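Local structure of conjugal transfer protein (Escherichia coli, 5WIO) at residues S85-V90 with V111-S116; K135-N140 with G150-S155; Q36-R41 with V90-V95. The protein is a VirB8-family inner-membrane component of a plasmid type IV secretion system, probably scaffolding conjugal DNA transfer, represented here by its soluble, presumably periplasmic NTF2-like domain. All coordinates share one frame; numbering follows the deposited sequence.

Interaction 1: residues S85-V90 with V111-S116. With XXE (4-(1H-pyrrol-1-yl)pyridine-2-carboxylic acid), chain E.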
loop_
_atom_site.group_PDB
_atom_site.type_symbol
_atom_site.label_atom_id
_atom_site.label_comp_id
_atom_site.label_asym_id
_atom_site.label_seq_id
_atom_site.Cartn_x
_atom_site.Cartn_y
_atom_site.Cartn_z
ATOM N N SER A 85 -19.667 2.268 -21.076
ATOM C CA SER A 85 -21.096 2.236 -20.793
ATOM C C SER A 85 -21.359 1.915 -19.326
ATOM O O SER A 85 -22.462 2.134 -18.824
ATOM C CB SER A 85 -21.799 1.216 -21.692
ATOM O OG SER A 85 -21.274 -0.086 -21.497
ATOM N N GLU A 86 -20.342 1.397 -18.644
ATOM C CA GLU A 86 -20.474 1.035 -17.237
ATOM C C GLU A 86 -19.119 0.993 -16.537
ATOM O O GLU A 86 -18.074 1.068 -17.181
ATOM C CB GLU A 86 -21.173 -0.319 -17.097
ATOM C CG GLU A 86 -20.311 -1.509 -17.487
ATOM C CD GLU A 86 -21.015 -2.834 -17.265
ATOM O OE1 GLU A 86 -21.992 -3.123 -17.990
ATOM O OE2 GLU A 86 -20.593 -3.589 -16.363
ATOM N N THR A 87 -19.147 0.870 -15.213
ATOM C CA THR A 87 -17.929 0.761 -14.417
ATOM C C THR A 87 -18.198 0.001 -13.121
ATOM O O THR A 87 -19.343 -0.106 -12.682
ATOM C CB THR A 87 -17.342 2.146 -14.078
ATOM O OG1 THR A 87 -16.086 1.988 -13.406
ATOM C CG2 THR A 87 -18.296 2.928 -13.188
ATOM N N THR A 88 -17.152 -0.568 -12.565
ATOM C CA THR A 88 -17.241 -1.185 -11.285
ATOM C C THR A 88 -16.130 -0.669 -10.422
ATOM O O THR A 88 -14.971 -0.814 -10.721
ATOM C CB THR A 88 -17.117 -2.679 -11.421
ATOM O OG1 THR A 88 -18.223 -3.147 -12.171
ATOM C CG2 THR A 88 -17.145 -3.317 -10.100
ATOM N N ARG A 89 -16.519 -0.081 -9.319
ATOM C CA ARG A 89 -15.591 0.349 -8.276
ATOM C C ARG A 89 -15.312 -0.757 -7.259
ATOM O O ARG A 89 -16.169 -1.604 -7.004
ATOM C CB ARG A 89 -16.150 1.584 -7.567
ATOM C CG ARG A 89 -15.524 1.880 -6.219
ATOM C CD ARG A 89 -16.184 3.086 -5.572
ATOM N NE ARG A 89 -17.641 2.994 -5.608
ATOM C CZ ARG A 89 -18.461 3.910 -5.102
ATOM N NH1 ARG A 89 -17.968 4.993 -4.514
ATOM N NH2 ARG A 89 -19.774 3.745 -5.180
ATOM N N VAL A 90 -14.114 -0.745 -6.680
ATOM C CA VAL A 90 -13.730 -1.751 -5.694
ATOM C C VAL A 90 -13.402 -1.132 -4.336
ATOM O O VAL A 90 -12.770 -0.079 -4.256
ATOM C CB VAL A 90 -12.522 -2.576 -6.180
ATOM C CG1 VAL A 90 -11.818 -3.237 -5.006
ATOM C CG2 VAL A 90 -12.971 -3.617 -7.195
ATOM N N VAL A 111 -18.850 -1.749 -6.269
ATOM C CA VAL A 111 -19.997 -0.935 -6.644
ATOM C C VAL A 111 -20.022 -0.714 -8.152
ATOM O O VAL A 111 -19.232 0.064 -8.690
ATOM C CB VAL A 111 -19.986 0.428 -5.929
ATOM C CG1 VAL A 111 -21.160 1.276 -6.391
ATOM C CG2 VAL A 111 -20.023 0.236 -4.419
ATOM N N ARG A 112 -20.925 -1.412 -8.833
ATOM C CA ARG A 112 -21.077 -1.260 -10.274
ATOM C C ARG A 112 -21.835 0.023 -10.595
ATOM O O ARG A 112 -22.365 0.684 -9.702
ATOM C CB ARG A 112 -21.801 -2.470 -10.871
ATOM C CG ARG A 112 -21.866 -2.470 -12.391
ATOM C CD ARG A 112 -23.002 -3.339 -12.899
ATOM N NE ARG A 112 -23.203 -3.172 -14.335
ATOM C CZ ARG A 112 -24.200 -3.721 -15.021
ATOM N NH1 ARG A 112 -25.097 -4.475 -14.401
ATOM N NH2 ARG A 112 -24.301 -3.511 -16.326
ATOM N N ARG A 113 -21.807 0.395 -11.865
ATOM C CA ARG A 113 -22.615 1.487 -12.357
ATOM C C ARG A 113 -22.861 1.289 -13.837
ATOM O O ARG A 113 -22.062 0.668 -14.539
ATOM C CB ARG A 113 -21.915 2.826 -12.111
ATOM C CG ARG A 113 -22.614 4.016 -12.749
ATOM C CD ARG A 113 -24.028 4.177 -12.216
ATOM N NE ARG A 113 -24.574 5.500 -12.503
ATOM C CZ ARG A 113 -25.867 5.755 -12.670
ATOM N NH1 ARG A 113 -26.756 4.775 -12.578
ATOM N NH2 ARG A 113 -26.274 6.991 -12.928
ATOM N N VAL A 114 -23.965 1.843 -14.313
ATOM C CA VAL A 114 -24.197 1.996 -15.742
ATOM C C VAL A 114 -24.602 3.440 -16.026
ATOM O O VAL A 114 -25.387 4.036 -15.288
ATOM C CB VAL A 114 -25.270 1.016 -16.266
ATOM C CG1 VAL A 114 -25.031 -0.377 -15.694
ATOM C CG2 VAL A 114 -26.670 1.498 -15.931
ATOM N N ARG A 115 -24.048 4.003 -17.093
ATOM C CA ARG A 115 -24.200 5.426 -17.373
ATOM C C ARG A 115 -25.602 5.788 -17.855
ATOM O O ARG A 115 -25.906 6.963 -18.071
ATOM C CB ARG A 115 -23.163 5.866 -18.404
ATOM C CG ARG A 115 -21.731 5.575 -17.992
ATOM C CD ARG A 115 -21.360 6.324 -16.723
ATOM N NE ARG A 115 -20.037 5.948 -16.232
ATOM C CZ ARG A 115 -18.897 6.304 -16.813
ATOM N NH1 ARG A 115 -18.918 7.039 -17.917
ATOM N NH2 ARG A 115 -17.737 5.919 -16.296
ATOM N N SER A 116 -26.455 4.782 -18.015
ATOM C CA SER A 116 -27.813 5.002 -18.498
ATOM C C SER A 116 -28.837 4.979 -17.365
ATOM O O SER A 116 -29.980 5.396 -17.546
ATOM C CB SER A 116 -28.179 3.957 -19.553
ATOM O OG SER A 116 -28.037 2.643 -19.043
HETATM O OAM XXE E . -6.052 1.040 -10.044
HETATM C CAL XXE E . -7.175 0.721 -10.516
HETATM O OAN XXE E . -7.472 -0.493 -10.664
HETATM C CAH XXE E . -8.167 1.797 -10.902
HETATM C CAG XXE E . -9.529 1.552 -10.812
HETATM N NAI XXE E . -7.718 3.009 -11.337
HETATM C CAJ XXE E . -8.606 3.981 -11.687
HETATM C CAK XXE E . -9.966 3.737 -11.600
HETATM C CAF XXE E . -10.416 2.523 -11.164
HETATM N NAA XXE E . -11.810 2.279 -11.078
HETATM C CAB XXE E . -12.459 1.083 -11.412
HETATM C CAC XXE E . -13.822 1.261 -11.191
HETATM C CAD XXE E . -14.022 2.571 -10.719
HETATM C CAE XXE E . -12.782 3.195 -10.652
#

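Interaction 2: residues K135-N140 with G150-S155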
loop_
_atom_site.group_PDB
_atom_site.type_symbol
_atom_site.label_atom_id
_atom_site.label_comp_id
_atom_site.label_asym_id
_atom_site.label_seq_id
_atom_site.Cartn_x
_atom_site.Cartn_y
_atom_site.Cartn_z
ATOM N N LYS A 135 8.589 -14.468 -6.660
ATOM C CA LYS A 135 9.507 -15.237 -7.490
ATOM C C LYS A 135 10.591 -14.351 -8.091
ATOM O O LYS A 135 10.314 -13.251 -8.572
ATOM C CB LYS A 135 8.744 -15.960 -8.601
ATOM C CG LYS A 135 9.087 -17.436 -8.724
ATOM C CD LYS A 135 8.769 -18.176 -7.434
ATOM C CE LYS A 135 9.085 -19.660 -7.549
ATOM N NZ LYS A 135 8.745 -20.400 -6.299
ATOM N N SER A 136 11.824 -14.840 -8.067
ATOM C CA SER A 136 12.918 -14.094 -8.652
ATOM C C SER A 136 13.088 -14.567 -10.083
ATOM O O SER A 136 13.416 -15.727 -10.337
ATOM C CB SER A 136 14.208 -14.320 -7.864
ATOM N N LEU A 137 12.859 -13.654 -11.017
ATOM C CA LEU A 137 12.992 -13.954 -12.436
ATOM C C LEU A 137 13.364 -12.709 -13.232
ATOM O O LEU A 137 13.257 -11.588 -12.734
ATOM C CB LEU A 137 11.696 -14.565 -12.974
ATOM C CG LEU A 137 10.386 -13.839 -12.661
ATOM C CD1 LEU A 137 10.244 -12.566 -13.486
ATOM C CD2 LEU A 137 9.198 -14.762 -12.884
ATOM N N ALA A 138 13.801 -12.915 -14.471
ATOM C CA ALA A 138 14.212 -11.814 -15.336
ATOM C C ALA A 138 13.049 -10.874 -15.634
ATOM O O ALA A 138 11.917 -11.314 -15.833
ATOM C CB ALA A 138 14.802 -12.353 -16.629
ATOM N N MET A 139 13.337 -9.576 -15.657
ATOM C CA MET A 139 12.325 -8.566 -15.941
ATOM C C MET A 139 12.925 -7.394 -16.712
ATOM O O MET A 139 14.058 -6.986 -16.453
ATOM C CB MET A 139 11.681 -8.067 -14.644
ATOM C CG MET A 139 10.993 -9.150 -13.824
ATOM S SD MET A 139 10.194 -8.496 -12.345
ATOM C CE MET A 139 9.528 -9.993 -11.624
ATOM N N ASN A 140 12.136 -6.909 -17.675
ATOM C CA ASN A 140 12.408 -5.734 -18.509
ATOM C C ASN A 140 12.048 -4.389 -17.865
ATOM O O ASN A 140 11.393 -4.347 -16.824
ATOM C CB ASN A 140 11.703 -5.868 -19.862
ATOM C CG ASN A 140 10.195 -5.946 -19.727
ATOM O OD1 ASN A 140 9.532 -4.947 -19.447
ATOM N ND2 ASN A 140 9.644 -7.138 -19.927
ATOM N N GLY A 150 8.622 -8.823 -7.457
ATOM C CA GLY A 150 8.197 -9.990 -8.209
ATOM C C GLY A 150 7.045 -10.727 -7.555
ATOM O O GLY A 150 6.988 -11.957 -7.578
ATOM N N PHE A 151 6.127 -9.968 -6.966
ATOM C CA PHE A 151 4.944 -10.541 -6.337
ATOM C C PHE A 151 4.088 -11.269 -7.365
ATOM O O PHE A 151 3.872 -10.774 -8.470
ATOM C CB PHE A 151 4.125 -9.450 -5.644
ATOM C CG PHE A 151 2.793 -9.922 -5.136
ATOM C CD1 PHE A 151 2.688 -10.561 -3.913
ATOM C CD2 PHE A 151 1.642 -9.717 -5.881
ATOM C CE1 PHE A 151 1.461 -10.993 -3.445
ATOM C CE2 PHE A 151 0.413 -10.146 -5.418
ATOM C CZ PHE A 151 0.323 -10.784 -4.197
ATOM N N ARG A 152 3.601 -12.448 -6.993
ATOM C CA ARG A 152 2.772 -13.243 -7.891
ATOM C C ARG A 152 1.679 -14.007 -7.152
ATOM O O ARG A 152 1.909 -14.561 -6.078
ATOM C CB ARG A 152 3.640 -14.221 -8.689
ATOM C CG ARG A 152 4.249 -13.615 -9.941
ATOM C CD ARG A 152 5.065 -14.634 -10.717
ATOM N NE ARG A 152 5.380 -14.157 -12.061
ATOM C CZ ARG A 152 6.363 -13.308 -12.342
ATOM N NH1 ARG A 152 7.132 -12.836 -11.371
ATOM N NH2 ARG A 152 6.575 -12.929 -13.594
ATOM N N VAL A 153 0.485 -14.025 -7.739
ATOM C CA VAL A 153 -0.625 -14.802 -7.204
ATOM C C VAL A 153 -0.652 -16.192 -7.830
ATOM O O VAL A 153 -0.760 -16.330 -9.049
ATOM C CB VAL A 153 -1.980 -14.113 -7.454
ATOM C CG1 VAL A 153 -3.122 -15.029 -7.037
ATOM C CG2 VAL A 153 -2.049 -12.787 -6.714
ATOM N N THR A 154 -0.556 -17.218 -6.989
ATOM C CA THR A 154 -0.494 -18.598 -7.459
ATOM C C THR A 154 -1.850 -19.292 -7.407
ATOM O O THR A 154 -2.045 -20.337 -8.026
ATOM C CB THR A 154 0.509 -19.420 -6.631
ATOM O OG1 THR A 154 0.013 -19.575 -5.295
ATOM C CG2 THR A 154 1.860 -18.723 -6.592
ATOM N N SER A 155 -2.780 -18.711 -6.658
ATOM C CA SER A 155 -4.126 -19.257 -6.542
ATOM C C SER A 155 -5.119 -18.144 -6.232
ATOM O O SER A 155 -4.840 -17.261 -5.422
ATOM C CB SER A 155 -4.185 -20.336 -5.459
ATOM O OG SER A 155 -5.514 -20.790 -5.265
#

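Interaction 3: residues Q36-R41 with V90-V95. With XXE (4-(1H-pyrrol-1-yl)pyridine-2-carboxylic acid), chain E.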
loop_
_atom_site.group_PDB
_atom_site.type_symbol
_atom_site.label_atom_id
_atom_site.label_comp_id
_atom_site.label_asym_id
_atom_site.label_seq_id
_atom_site.Cartn_x
_atom_site.Cartn_y
_atom_site.Cartn_z
ATOM N N GLN A 36 -3.796 -4.246 -3.881
ATOM C CA GLN A 36 -3.592 -3.663 -5.203
ATOM C C GLN A 36 -4.057 -4.618 -6.296
ATOM O O GLN A 36 -4.710 -4.211 -7.256
ATOM C CB GLN A 36 -2.120 -3.306 -5.415
ATOM C CG GLN A 36 -1.637 -2.110 -4.609
ATOM C CD GLN A 36 -2.220 -0.801 -5.098
ATOM O OE1 GLN A 36 -1.657 -0.146 -5.974
ATOM N NE2 GLN A 36 -3.357 -0.412 -4.533
ATOM N N TYR A 37 -3.712 -5.893 -6.134
ATOM C CA TYR A 37 -4.077 -6.932 -7.089
ATOM C C TYR A 37 -5.587 -7.009 -7.282
ATOM O O TYR A 37 -6.080 -6.976 -8.408
ATOM C CB TYR A 37 -3.534 -8.287 -6.627
ATOM C CG TYR A 37 -3.772 -9.422 -7.599
ATOM C CD1 TYR A 37 -2.853 -9.709 -8.599
ATOM C CD2 TYR A 37 -4.910 -10.212 -7.510
ATOM C CE1 TYR A 37 -3.063 -10.746 -9.486
ATOM C CE2 TYR A 37 -5.129 -11.254 -8.393
ATOM C CZ TYR A 37 -4.200 -11.516 -9.379
ATOM O OH TYR A 37 -4.406 -12.550 -10.264
ATOM N N VAL A 38 -6.312 -7.109 -6.172
ATOM C CA VAL A 38 -7.767 -7.204 -6.202
ATOM C C VAL A 38 -8.398 -5.979 -6.862
ATOM O O VAL A 38 -9.390 -6.095 -7.582
ATOM C CB VAL A 38 -8.347 -7.366 -4.783
ATOM C CG1 VAL A 38 -9.867 -7.311 -4.818
ATOM C CG2 VAL A 38 -7.865 -8.670 -4.166
ATOM N N ILE A 39 -7.819 -4.809 -6.616
ATOM C CA ILE A 39 -8.329 -3.575 -7.204
ATOM C C ILE A 39 -8.076 -3.563 -8.706
ATOM O O ILE A 39 -8.881 -3.047 -9.477
ATOM C CB ILE A 39 -7.687 -2.328 -6.572
ATOM C CG1 ILE A 39 -7.798 -2.378 -5.048
ATOM C CG2 ILE A 39 -8.340 -1.063 -7.113
ATOM C CD1 ILE A 39 -7.096 -1.235 -4.351
ATOM N N HIS A 40 -6.950 -4.138 -9.115
ATOM C CA HIS A 40 -6.607 -4.221 -10.528
ATOM C C HIS A 40 -7.487 -5.220 -11.266
ATOM O O HIS A 40 -7.917 -4.968 -12.392
ATOM C CB HIS A 40 -5.138 -4.608 -10.707
ATOM C CG HIS A 40 -4.185 -3.465 -10.555
ATOM N ND1 HIS A 40 -4.342 -2.270 -11.225
ATOM C CD2 HIS A 40 -3.054 -3.337 -9.821
ATOM C CE1 HIS A 40 -3.355 -1.454 -10.904
ATOM N NE2 HIS A 40 -2.559 -2.077 -10.055
ATOM N N ARG A 41 -7.756 -6.354 -10.626
ATOM C CA ARG A 41 -8.423 -7.460 -11.302
ATOM C C ARG A 41 -9.945 -7.437 -11.161
ATOM O O ARG A 41 -10.653 -7.992 -12.000
ATOM C CB ARG A 41 -7.883 -8.796 -10.786
ATOM C CG ARG A 41 -8.458 -10.000 -11.511
ATOM C CD ARG A 41 -7.862 -11.299 -11.008
ATOM N NE ARG A 41 -8.510 -12.455 -11.620
ATOM C CZ ARG A 41 -8.131 -13.714 -11.429
ATOM N NH1 ARG A 41 -7.095 -13.988 -10.648
ATOM N NH2 ARG A 41 -8.784 -14.701 -12.026
ATOM N N VAL A 90 -14.114 -0.745 -6.680
ATOM C CA VAL A 90 -13.730 -1.751 -5.694
ATOM C C VAL A 90 -13.402 -1.132 -4.336
ATOM O O VAL A 90 -12.770 -0.079 -4.256
ATOM C CB VAL A 90 -12.522 -2.576 -6.180
ATOM C CG1 VAL A 90 -11.818 -3.237 -5.006
ATOM C CG2 VAL A 90 -12.971 -3.617 -7.195
ATOM N N LYS A 91 -13.836 -1.801 -3.270
ATOM C CA LYS A 91 -13.643 -1.307 -1.909
ATOM C C LYS A 91 -13.151 -2.402 -0.964
ATOM O O LYS A 91 -13.871 -3.358 -0.681
ATOM C CB LYS A 91 -14.949 -0.715 -1.374
ATOM C CG LYS A 91 -14.961 -0.484 0.127
ATOM C CD LYS A 91 -13.992 0.612 0.533
ATOM C CE LYS A 91 -14.049 0.871 2.032
ATOM N NZ LYS A 91 -15.432 1.197 2.487
ATOM N N ILE A 92 -11.924 -2.252 -0.473
ATOM C CA ILE A 92 -11.352 -3.215 0.463
ATOM C C ILE A 92 -11.936 -3.038 1.860
ATOM O O ILE A 92 -12.130 -1.915 2.322
ATOM C CB ILE A 92 -9.821 -3.088 0.543
ATOM C CG1 ILE A 92 -9.209 -3.158 -0.859
ATOM C CG2 ILE A 92 -9.241 -4.168 1.447
ATOM C CD1 ILE A 92 -9.517 -4.439 -1.596
ATOM N N ASN A 93 -12.295 -4.159 2.493
ATOM C CA ASN A 93 -12.889 -4.142 3.834
ATOM C C ASN A 93 -12.082 -4.821 4.954
ATOM O O ASN A 93 -12.221 -4.463 6.123
ATOM C CB ASN A 93 -14.305 -4.724 3.792
ATOM C CG ASN A 93 -15.234 -3.931 2.895
ATOM O OD1 ASN A 93 -15.311 -2.706 2.990
ATOM N ND2 ASN A 93 -15.949 -4.627 2.018
ATOM N N SER A 94 -11.337 -5.863 4.622
ATOM C CA SER A 94 -10.410 -6.479 5.550
ATOM C C SER A 94 -9.413 -7.409 4.879
ATOM O O SER A 94 -9.697 -7.937 3.838
ATOM C CB SER A 94 -11.164 -7.227 6.624
ATOM O OG SER A 94 -12.088 -8.099 6.059
ATOM N N VAL A 95 -8.275 -7.661 5.516
ATOM C CA VAL A 95 -7.289 -8.596 4.988
ATOM C C VAL A 95 -6.730 -9.502 6.080
ATOM O O VAL A 95 -6.290 -9.030 7.129
ATOM C CB VAL A 95 -6.121 -7.857 4.307
ATOM C CG1 VAL A 95 -5.050 -8.846 3.878
ATOM C CG2 VAL A 95 -6.626 -7.050 3.120
HETATM O OAM XXE E . -6.052 1.040 -10.044
HETATM C CAL XXE E . -7.175 0.721 -10.516
HETATM O OAN XXE E . -7.472 -0.493 -10.664
HETATM C CAH XXE E . -8.167 1.797 -10.902
HETATM C CAG XXE E . -9.529 1.552 -10.812
HETATM N NAI XXE E . -7.718 3.009 -11.337
HETATM C CAJ XXE E . -8.606 3.981 -11.687
HETATM C CAK XXE E . -9.966 3.737 -11.600
HETATM C CAF XXE E . -10.416 2.523 -11.164
HETATM N NAA XXE E . -11.810 2.279 -11.078
HETATM C CAB XXE E . -12.459 1.083 -11.412
HETATM C CAC XXE E . -13.822 1.261 -11.191
HETATM C CAD XXE E . -14.022 2.571 -10.719
HETATM C CAE XXE E . -12.782 3.195 -10.652
#

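Interaction 1: residues S85-V90 with V111-S116
Glu86 and Arg112 form a salt bridge on the sheet face they share with Thr88 and Val114. Arg112 NH2 donates to Glu86 OE1 at 2.9 Å, from above the carboxylate plane, while Arg112 NE makes a weak second bond to OE2; the two flat groups are turned 36° apart. With CG anti to the backbone N (chi1 -174°), the Arg112 side chain passes Thr88, CG lying 3.7 Å from Thr88 OG1; its extended course to NE brings the guanidinium to Glu86. Val114 CG1 lies over one face of this guanidinium, toward its rim. Were Arg112 an alanine, the Glu86 carboxylate would probably be left without its cationic mate and Thr88 less covered. On the opposite face, Arg89 lies alongside Val111, its bend at chi3 (48°) bringing NE to 3.5 Å from Val111 CB, and Thr87 CG2 meets Arg113 CB at 3.8 Å. Antiparallel backbone bonds hold these side chains: Arg89 N and O bond Val111 O and N, both at 2.8 Å, Arg113 N bonds Thr87 O, the return bond to Arg113 O being less certain, and Arg115 N reaches Ser85 O at 3.0 Å, nearly straight. Thr87 OG1 bonds Tyr44 O and lies near the pyrrole ring of XXE, whose exact placement is doubtful. The contact is the open end of the hairpin 86-98/103-114; strand 86-98 is outermost in the chain's sheet, and at Val90 it meets Ile39 and Glu42 of helix 27-42.

Interaction 2: residues K135-N140 with G150-S155
Lys135 and Gly150 sit where the antiparallel strands 124-134 and 151-160 give way to the connection between them, a loop that carries helix 141-146. Just beyond the backbone pairing of Arg152 with Glu133, Lys135 N donates to Gly150 O at 3.1 Å, the N-H...O angle being 144°. This is the single hydrogen bond between 135-140 and 150-155, and the loop departs from the sheet after it. Gly150 has a positive phi (66°), a backbone shape that favours glycine, and a beta carbon at this position would be directed at the carbonyl oxygen of Lys135. The next residue, Phe151, turns the other way, into the core, where its ring meets those of Trp33 and Tyr134. Arg152 returns to the loop side and buries more surface than any other residue of the contact. Its chain, extended from CG to NE, carries the guanidinium out to Leu137, which reaches in against it. Leu137 CD2 lies over one guanidinium face, 3.0 Å above the plane and toward the rim, so the meeting is a methyl on a flat cation rather than a polar bond. Farther down strand 151-160, Thr154 and Ser155 together stand opposite Gly131, a classic beta bulge. Met139 is extended beyond CG and runs antiparallel to Arg152 alongside it; its terminal methyl CE stops at the guanidinium edge, in plane, 3.7 Å from Arg152 NH1 and equally 3.7 Å from Gly150 CA.

Interaction 3: residues Q36-R41 with V90-V95
Val90, Ile39 and Ile92 carry most of this contact, in which helix 27-42 lies on the strand 86-98 with no hydrogen bond between the segments. The axes of segments 36-41 and 90-95 run at 154° and come within 8.7 Å, a separation bridged by aliphatic side chains. Val90 points toward the helix and crosses Ile39: Val90 CG1 meets Ile39 CG1 at 4.1 Å and stands equally near Ile39 CA, so the valine rests against both the side chain and the backbone of the helix. The other methyl, CG2, faces the carbonyl of Val38. Ile92 starts out less directly, but its second torsion (chi2 -59°) folds CD1 back to the helix, where it fits between two residues, 4.3 Å from Val38 CG1 and 4.4 Å from Ile39 CG1. Val38 also packs on Ile106 and Phe108 of the adjoining strand 103-114, and so spreads the helix over two strands. Ile39 divides its branches: CG1 is turned to the strand, whereas CG2, anti to the backbone N, goes to the bound XXE, 3.7 Å from the carboxylate oxygen OAN. OAN comes nearer still to Ile39 O, at 3.1 Å, an oxygen that accepts from Ser43 OG. It also lies 3.6 Å from His40 ND1, but that nitrogen is hydrogen-bonded to Asp52 OD1. On the far side of the helix, Tyr37 OH bonds Ser60 OG and takes a weak bond from Arg41 NH1. Gln36 packs on Glu28 of the second subunit. The first helix of this domain, laid on the concave side of a curved antiparallel sheet, follows the NTF2-like fold to which VirB8 domains belong; here XXE is bound beside both.

From the N terminus, helix segment 36-41 waits until 90-95 to close interaction 3, a long loop holding helices 49-58, 62-69 and 78-81. Before that loop closes, 85-90 opens interaction 1, which 111-116 completes, so the two cross; they share Val90 and both touch XXE, one joining hairpin strands and the other seating helix 27-42 on strand 86-98. Interaction 2 follows in series, closing the short connection around helix 141-146 at the other edge of the same four-stranded sheet. The centres of interactions 1 and 2 are about 31 Å apart, yet interaction 2 touches interaction 3 through Val153 CG2 and Tyr37 CE1, 3.6 Å apart, so helix 27-42 spans between the outermost strands.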